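Long-range contact in putative decarboxylase involved in desferrioxamine biosynthesis (Erwinia amylovora, PDB 5O5C), which probably catalyses the pyridoxal-phosphate-dependent decarboxylation of lysine in the pathway that makes the siderophore desferrioxamine: residues G164-G169 and V326-S331. Residues are numbered along the deposited sequence; the frame is centred on the assembly and turned at random.
Sequences GIFTSG and VDYHKS. With PLP (pyridoxal-5'-phosphate), chain H.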
loop_
_atom_site.group_PDB
_atom_site.type_symbol
_atom_site.label_atom_id
_atom_site.label_comp_id
_atom_site.label_asym_id
_atom_site.label_seq_id
_atom_site.Cartn_x
_atom_site.Cartn_y
_atom_site.Cartn_z
ATOM N N GLY B 164 -1.007 14.563 -8.984
ATOM C CA GLY B 164 -1.222 13.600 -7.880
ATOM C C GLY B 164 -0.598 12.252 -8.073
ATOM O O GLY B 164 0.114 12.025 -9.033
ATOM N N ILE B 165 -0.902 11.337 -7.169
ATOM C CA ILE B 165 -0.269 10.045 -7.172
ATOM C C ILE B 165 -1.203 9.014 -6.527
ATOM O O ILE B 165 -2.020 9.345 -5.695
ATOM C CB ILE B 165 1.084 10.163 -6.451
ATOM C CG1 ILE B 165 1.775 8.830 -6.347
ATOM C CG2 ILE B 165 0.931 10.765 -5.078
ATOM C CD1 ILE B 165 2.436 8.406 -7.608
ATOM N N PHE B 166 -1.102 7.767 -6.955
ATOM C CA PHE B 166 -1.837 6.725 -6.308
ATOM C C PHE B 166 -0.998 6.236 -5.103
ATOM O O PHE B 166 0.220 6.002 -5.200
ATOM C CB PHE B 166 -2.167 5.620 -7.272
ATOM C CG PHE B 166 -3.437 5.829 -8.056
ATOM C CD1 PHE B 166 -3.444 6.581 -9.222
ATOM C CD2 PHE B 166 -4.627 5.187 -7.673
ATOM C CE1 PHE B 166 -4.616 6.773 -9.950
ATOM C CE2 PHE B 166 -5.808 5.365 -8.405
ATOM C CZ PHE B 166 -5.798 6.140 -9.546
ATOM N N THR B 167 -1.689 6.033 -3.992
ATOM C CA THR B 167 -1.128 5.516 -2.751
ATOM C C THR B 167 -1.887 4.308 -2.288
ATOM O O THR B 167 -2.846 3.936 -2.913
ATOM C CB THR B 167 -1.364 6.513 -1.648
ATOM O OG1 THR B 167 -2.769 6.633 -1.487
ATOM C CG2 THR B 167 -0.783 7.843 -2.025
ATOM N N SER B 168 -1.529 3.765 -1.111
ATOM C CA SER B 168 -2.173 2.570 -0.608
ATOM C C SER B 168 -3.571 2.829 -0.209
ATOM O O SER B 168 -4.385 1.908 -0.133
ATOM C CB SER B 168 -1.436 1.962 0.577
ATOM O OG SER B 168 -1.144 2.811 1.637
ATOM N N GLY B 169 -3.843 4.089 0.100
ATOM C CA GLY B 169 -5.140 4.505 0.515
ATOM C C GLY B 169 -5.038 5.773 1.311
ATOM O O GLY B 169 -3.969 6.450 1.416
ATOM N N VAL B 326 -8.512 11.172 -1.835
ATOM C CA VAL B 326 -9.617 10.535 -2.542
ATOM C C VAL B 326 -9.515 9.007 -2.415
ATOM O O VAL B 326 -8.449 8.483 -2.744
ATOM C CB VAL B 326 -9.487 10.897 -4.040
ATOM C CG1 VAL B 326 -10.439 10.093 -4.881
ATOM C CG2 VAL B 326 -9.726 12.371 -4.253
ATOM N N ASP B 327 -10.606 8.296 -2.031
ATOM C CA ASP B 327 -10.600 6.796 -1.986
ATOM C C ASP B 327 -11.570 6.193 -2.968
ATOM O O ASP B 327 -12.767 6.234 -2.749
ATOM C CB ASP B 327 -10.932 6.174 -0.619
ATOM C CG ASP B 327 -9.747 6.000 0.287
ATOM O OD1 ASP B 327 -8.617 6.326 -0.033
ATOM O OD2 ASP B 327 -9.996 5.536 1.398
ATOM N N TYR B 328 -11.022 5.628 -4.052
ATOM C CA TYR B 328 -11.808 4.995 -5.059
ATOM C C TYR B 328 -12.298 3.671 -4.555
ATOM O O TYR B 328 -13.357 3.174 -5.049
ATOM C CB TYR B 328 -11.066 4.783 -6.371
ATOM C CG TYR B 328 -10.307 5.957 -6.894
ATOM C CD1 TYR B 328 -10.964 6.950 -7.633
ATOM C CD2 TYR B 328 -8.931 6.108 -6.677
ATOM C CE1 TYR B 328 -10.284 8.028 -8.155
ATOM C CE2 TYR B 328 -8.241 7.223 -7.204
ATOM C CZ TYR B 328 -8.946 8.197 -7.929
ATOM O OH TYR B 328 -8.315 9.341 -8.479
ATOM N N HIS B 329 -11.532 3.103 -3.607
ATOM C CA HIS B 329 -11.913 1.878 -2.925
ATOM C C HIS B 329 -12.988 1.978 -1.789
ATOM O O HIS B 329 -13.290 0.945 -1.189
ATOM C CB HIS B 329 -10.677 1.093 -2.454
ATOM C CG HIS B 329 -9.931 1.706 -1.314
ATOM N ND1 HIS B 329 -8.549 1.835 -1.302
ATOM C CD2 HIS B 329 -10.361 2.196 -0.127
ATOM C CE1 HIS B 329 -8.175 2.399 -0.174
ATOM N NE2 HIS B 329 -9.244 2.612 0.559
ATOM N N LYS B 330 -13.464 3.195 -1.457
ATOM C CA LYS B 330 -14.759 3.414 -0.748
ATOM C C LYS B 330 -15.963 3.851 -1.618
ATOM O O LYS B 330 -17.046 3.327 -1.478
ATOM C CB LYS B 330 -14.579 4.477 0.315
ATOM C CG LYS B 330 -13.530 4.102 1.333
ATOM C CD LYS B 330 -13.341 5.161 2.385
ATOM C CE LYS B 330 -12.828 4.407 3.583
ATOM N NZ LYS B 330 -12.552 5.367 4.622
ATOM N N SER B 331 -15.786 4.846 -2.472
ATOM C CA SER B 331 -16.900 5.446 -3.158
ATOM C C SER B 331 -16.970 5.248 -4.643
ATOM O O SER B 331 -17.965 5.637 -5.216
ATOM C CB SER B 331 -16.987 6.945 -2.825
ATOM O OG SER B 331 -16.895 7.118 -1.427
HETATM N N1 PLP H . -10.276 9.752 5.643
HETATM C C2 PLP H . -11.597 9.506 5.761
HETATM C C2A PLP H . -12.592 10.625 5.685
HETATM C C3 PLP H . -12.043 8.118 5.948
HETATM O O3 PLP H . -13.375 7.802 6.076
HETATM C C4 PLP H . -10.976 7.089 5.983
HETATM C C4A PLP H . -11.291 5.667 6.238
HETATM C C5 PLP H . -9.573 7.487 5.844
HETATM C C6 PLP H . -9.298 8.832 5.704
HETATM C C5A PLP H . -8.485 6.438 5.896
HETATM O O4P PLP H . -8.631 5.733 4.653
HETATM P P PLP H . -7.898 4.359 4.224
HETATM O O1P PLP H . -8.572 3.304 5.042
HETATM O O2P PLP H . -8.251 4.202 2.767
HETATM O O3P PLP H . -6.434 4.441 4.476
#
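Asp327, Tyr328 and His329 meet Phe166, Ser168 and Gly169 at the cofactor site of a fold-type I PLP enzyme, a group II decarboxylase. The segments lie at strands 163-167 and 323-327 of the central mixed sheet, with strand 339-343 between them. Asp327 closes its strand. Its OD1 lies 3.9 Å from Gly169 C, and its OD2 is 2.6 Å from PLP O2P. Tyr328 points toward segment 164-169, and its ring meets Phe166. The two rings are near parallel, planes at 24°, but slid apart with centroids 5.3 Å distant. The closest approach is Phe166 CE2 to Tyr328 CE2, 3.3 Å. Helix 140-156 packs on Phe166 through Val148 and Ile149, while Tyr328 OH is hydrogen-bonded to Thr152 OG1 of the same helix. The first torsion of His329 (chi1 71°) sets CG over its own backbone, between N and C, and turns the ring toward Gly169 and the phosphate. Its CE1 edge packs 3.8 Å from Gly169 CA, and Ser168 O lies near the ring plane. ND1 accepts a hydrogen bond from Cys338 N, which fixes the ring's rotation. NE2 then donates in the ring plane to PLP O2P, 2.9 Å away. Lys330, the predicted Schiff-base lysine, extends toward the cofactor. Its NZ is modelled 2.1 Å from PLP C4A, a doubtful detail that may reflect an unmodelled covalent link or a reaction state.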